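Side-chain contacts in uncharacterized protein Atu2452 (Agrobacterium tumefaciens, PDB 2R8B), which is of unknown function but belongs to the dienelactone hydrolase family and is probably a serine hydrolase of the alpha/beta-hydrolase fold: residues I201-V204 / Q205-K208; A152-L155 / A156-I160. One frame throughout, in Å; residues are numbered along the deposited sequence.

Overall arrangement
The two contacts illustrate how one backbone pattern, the i to i+4 bond, is dressed differently at a helix start and in a helix body. Interaction 2 (152-160) is wholly buried, in helix 150-161 behind the probable nucleophile elbow, with neighbours from helix 117-138 and strands 64-68 and 168-172. Interaction 1 (201-208) comes later in the chain, partly buried, where the loop after strand 190-196 turns into helix 204-217. The centres of interaction 1 and interaction 2 lie about 15 Å apart. Interaction 1 combines a bridging water with apolar pairs near the solvent; interaction 2 combines an enclosed aliphatic contact with asparagine bonds, one of them to a sulfate.

Interaction 1. Residues I201-V204 / Q205-K208; sequences ICPV and QLTK
Pro203 O receives the backbone N of Thr207 at 3.2 Å, an approach in the carbonyl plane, and this bond opens helix 204-217. One residue further along, Lys208 N reaches Val204 O at 2.8 Å. Leu206 N also points to Pro203 O, but the N-H...O angle of 133° makes that bond weak. Water 1 gives the same carbonyl a further bond and pairs with Thr207 OG1 at 2.8 Å, so Pro203 O is gripped from the helix backbone and by solvent. The hydroxyl of Thr207 is placed for this bridge by its first torsion (chi1 -60°), which sets OG1 beside its own backbone N, while CG2 extends opposite that nitrogen.

Outward from these bonds, aliphatic groups run alongside one another. Pro203 CG lies 4.0 Å from Leu206 CD1, the ring and the leucine pointing the same way. Val204 CG1 rests 3.5 Å from Lys208 CE, where the lysine chain bends at chi2, chi3 and chi4; its NZ ends in a weak bond to Gln205 OE1. Trp225 of strand 220-226 borders Val204, Thr207 and Lys208, which ties the first turn to the sheet.

On the loop side, Ile201 N bonds to Asp199 OD1, and the Cys202 side chain touches His230. Asp199 and His230 form, with Ser149, a probable catalytic triad. The arrangement is that of a helix N-terminus with proline at the N-cap, following the loop that probably carries the acid of an alpha/beta-hydrolase.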
# COMPACT_ATOMS: atom_id res chain seq x y z
N ILE A 201 1.99 -9.63 14.90
CA ILE A 201 1.66 -8.24 14.70
C ILE A 201 0.27 -8.05 14.08
O ILE A 201 -0.33 -6.97 14.22
CB ILE A 201 2.76 -7.52 13.88
CG1 ILE A 201 3.98 -7.24 14.79
CG2 ILE A 201 2.25 -6.21 13.34
CD1 ILE A 201 5.31 -7.23 14.07
N CYS A 202 -0.25 -9.09 13.40
CA CYS A 202 -1.49 -8.93 12.66
C CYS A 202 -2.45 -9.99 13.05
O CYS A 202 -2.38 -11.11 12.52
CB CYS A 202 -1.22 -9.00 11.18
SG CYS A 202 0.09 -7.92 10.75
N PRO A 203 -3.28 -9.69 14.04
CA PRO A 203 -4.33 -10.57 14.49
C PRO A 203 -5.18 -10.98 13.31
O PRO A 203 -5.53 -10.16 12.49
CB PRO A 203 -5.14 -9.71 15.47
CG PRO A 203 -4.23 -8.65 15.93
CD PRO A 203 -3.20 -8.45 14.83
N VAL A 204 -5.48 -12.27 13.24
CA VAL A 204 -6.28 -12.88 12.19
C VAL A 204 -7.60 -12.16 12.02
O VAL A 204 -7.99 -11.76 10.89
CB VAL A 204 -6.54 -14.36 12.55
CG1 VAL A 204 -7.66 -14.97 11.73
CG2 VAL A 204 -5.25 -15.16 12.36
N GLN A 205 -8.27 -11.95 13.13
CA GLN A 205 -9.58 -11.34 13.09
C GLN A 205 -9.51 -9.95 12.54
O GLN A 205 -10.47 -9.52 11.92
CB GLN A 205 -10.19 -11.37 14.48
CG GLN A 205 -10.65 -12.76 14.86
CD GLN A 205 -11.67 -13.32 13.81
OE1 GLN A 205 -11.65 -14.53 13.52
NE2 GLN A 205 -12.52 -12.43 13.22
N LEU A 206 -8.40 -9.25 12.71
CA LEU A 206 -8.39 -7.88 12.19
C LEU A 206 -8.16 -7.89 10.71
O LEU A 206 -8.73 -7.04 10.02
CB LEU A 206 -7.40 -6.96 12.90
CG LEU A 206 -7.82 -6.49 14.30
CD1 LEU A 206 -6.67 -5.67 14.90
CD2 LEU A 206 -9.15 -5.71 14.35
N THR A 207 -7.34 -8.82 10.21
CA THR A 207 -7.19 -9.02 8.76
C THR A 207 -8.52 -9.42 8.14
O THR A 207 -8.91 -8.90 7.11
CB THR A 207 -6.25 -10.15 8.46
OG1 THR A 207 -4.95 -9.90 9.02
CG2 THR A 207 -6.13 -10.34 6.99
N LYS A 208 -9.19 -10.37 8.79
CA LYS A 208 -10.41 -10.98 8.30
C LYS A 208 -11.39 -9.82 8.19
O LYS A 208 -12.18 -9.73 7.25
CB LYS A 208 -10.87 -12.01 9.34
CG LYS A 208 -11.52 -13.33 8.89
CD LYS A 208 -10.56 -14.55 8.65
CE LYS A 208 -10.54 -15.63 9.79
NZ LYS A 208 -11.86 -16.08 10.48
O HOH W 1 -4.40 -7.68 10.71

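Interaction 2. Residues A152-L155 / A156-I160; sequences ANIL and ANVLI. With SO4 (sulfate ion), chain C.
Ile154 CD1 and Val158 CG2 meet side by side at 4.1 Å, one turn apart on helix 150-161, the helix of a beta-alpha-beta unit that follows the probable nucleophile elbow of this alpha/beta-hydrolase fold. The isoleucine first leads away from the second segment. Two torsions then bring its end back: CG1 is turned opposite the backbone N (chi1 -157°), and the bend at chi2 (-65°) helps to carry CD1 toward Val158.

The backbone beside them keeps the i to i+4 bonds of the helix. Ala156 N to Ala152 O measures 2.7 Å, and Leu159 N meets Leu155 O almost straight, at an N-H...O angle of 174°.

Around this helix, Leu155 and Leu159 both touch Phe166, while Ile154 and Val158 pack on Thr124 of helix 117-138. Asn157 ND2 bonds to Thr124 OG1, a polar tie between the two helices. The Asn153 amide is held at both ends: OD1 takes the backbone N of Leu175, and ND2 donates to O1 of a sulfate, probably from the crystallisation liquor, that is also bonded by Arg105 NH2 and Asn150 ND2. From Asn153 ND2 to sulfate O1 the distance is 2.5 Å, short for such a bond and not to be read closely, with the N-H...O angle at 171°.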
# COMPACT_ATOMS: atom_id res chain seq x y z
N ALA A 152 1.47 -1.21 3.98
CA ALA A 152 0.13 -1.63 3.59
C ALA A 152 -0.90 -0.84 4.40
O ALA A 152 -2.07 -0.67 3.99
CB ALA A 152 -0.05 -3.08 3.80
N ASN A 153 -0.46 -0.35 5.56
CA ASN A 153 -1.37 0.31 6.48
C ASN A 153 -1.73 1.71 6.01
O ASN A 153 -2.91 2.10 6.07
CB ASN A 153 -0.82 0.28 7.91
CG ASN A 153 -0.69 -1.15 8.43
OD1 ASN A 153 -1.33 -2.07 7.92
ND2 ASN A 153 0.17 -1.36 9.40
N ILE A 154 -0.73 2.45 5.51
CA ILE A 154 -0.99 3.79 4.97
C ILE A 154 -1.78 3.63 3.65
O ILE A 154 -2.68 4.42 3.30
CB ILE A 154 0.34 4.64 4.91
CG1 ILE A 154 0.11 6.16 4.90
CG2 ILE A 154 1.32 4.18 3.87
CD1 ILE A 154 -0.56 6.73 3.76
N LEU A 155 -1.51 2.52 2.98
CA LEU A 155 -2.14 2.30 1.70
C LEU A 155 -3.59 1.89 1.94
O LEU A 155 -4.50 2.39 1.27
CB LEU A 155 -1.35 1.26 0.91
CG LEU A 155 -1.89 0.76 -0.42
CD1 LEU A 155 -2.17 1.92 -1.42
CD2 LEU A 155 -0.95 -0.33 -1.03
N ALA A 156 -3.82 1.00 2.90
CA ALA A 156 -5.16 0.65 3.27
C ALA A 156 -5.97 1.90 3.63
O ALA A 156 -7.07 2.08 3.10
CB ALA A 156 -5.15 -0.26 4.35
N ASN A 157 -5.45 2.80 4.47
CA ASN A 157 -6.22 4.02 4.84
C ASN A 157 -6.53 4.90 3.60
O ASN A 157 -7.63 5.51 3.50
CB ASN A 157 -5.53 4.82 5.95
CG ASN A 157 -6.49 5.79 6.68
OD1 ASN A 157 -7.51 5.38 7.24
ND2 ASN A 157 -6.15 7.08 6.70
N VAL A 158 -5.62 4.94 2.62
CA VAL A 158 -5.95 5.65 1.39
C VAL A 158 -7.14 5.00 0.68
O VAL A 158 -8.08 5.69 0.31
CB VAL A 158 -4.80 5.76 0.42
CG1 VAL A 158 -5.31 6.52 -0.79
CG2 VAL A 158 -3.58 6.49 1.03
N LEU A 159 -7.10 3.68 0.51
CA LEU A 159 -8.25 2.91 -0.00
C LEU A 159 -9.55 3.27 0.67
O LEU A 159 -10.62 3.24 0.04
CB LEU A 159 -8.01 1.43 0.21
CG LEU A 159 -6.76 0.93 -0.52
CD1 LEU A 159 -6.58 -0.58 -0.29
CD2 LEU A 159 -6.76 1.26 -2.01
N ILE A 160 -9.48 3.56 1.98
CA ILE A 160 -10.63 3.97 2.77
C ILE A 160 -11.04 5.42 2.61
O ILE A 160 -12.24 5.72 2.57
CB ILE A 160 -10.38 3.68 4.24
CG1 ILE A 160 -10.50 2.17 4.50
CG2 ILE A 160 -11.37 4.39 5.10
CD1 ILE A 160 -9.61 1.68 5.64
S SO4 C . 2.23 0.00 11.74
O1 SO4 C . 1.47 0.48 10.59
O2 SO4 C . 3.65 0.09 11.42
O3 SO4 C . 1.98 0.92 12.85
O4 SO4 C . 1.91 -1.40 12.10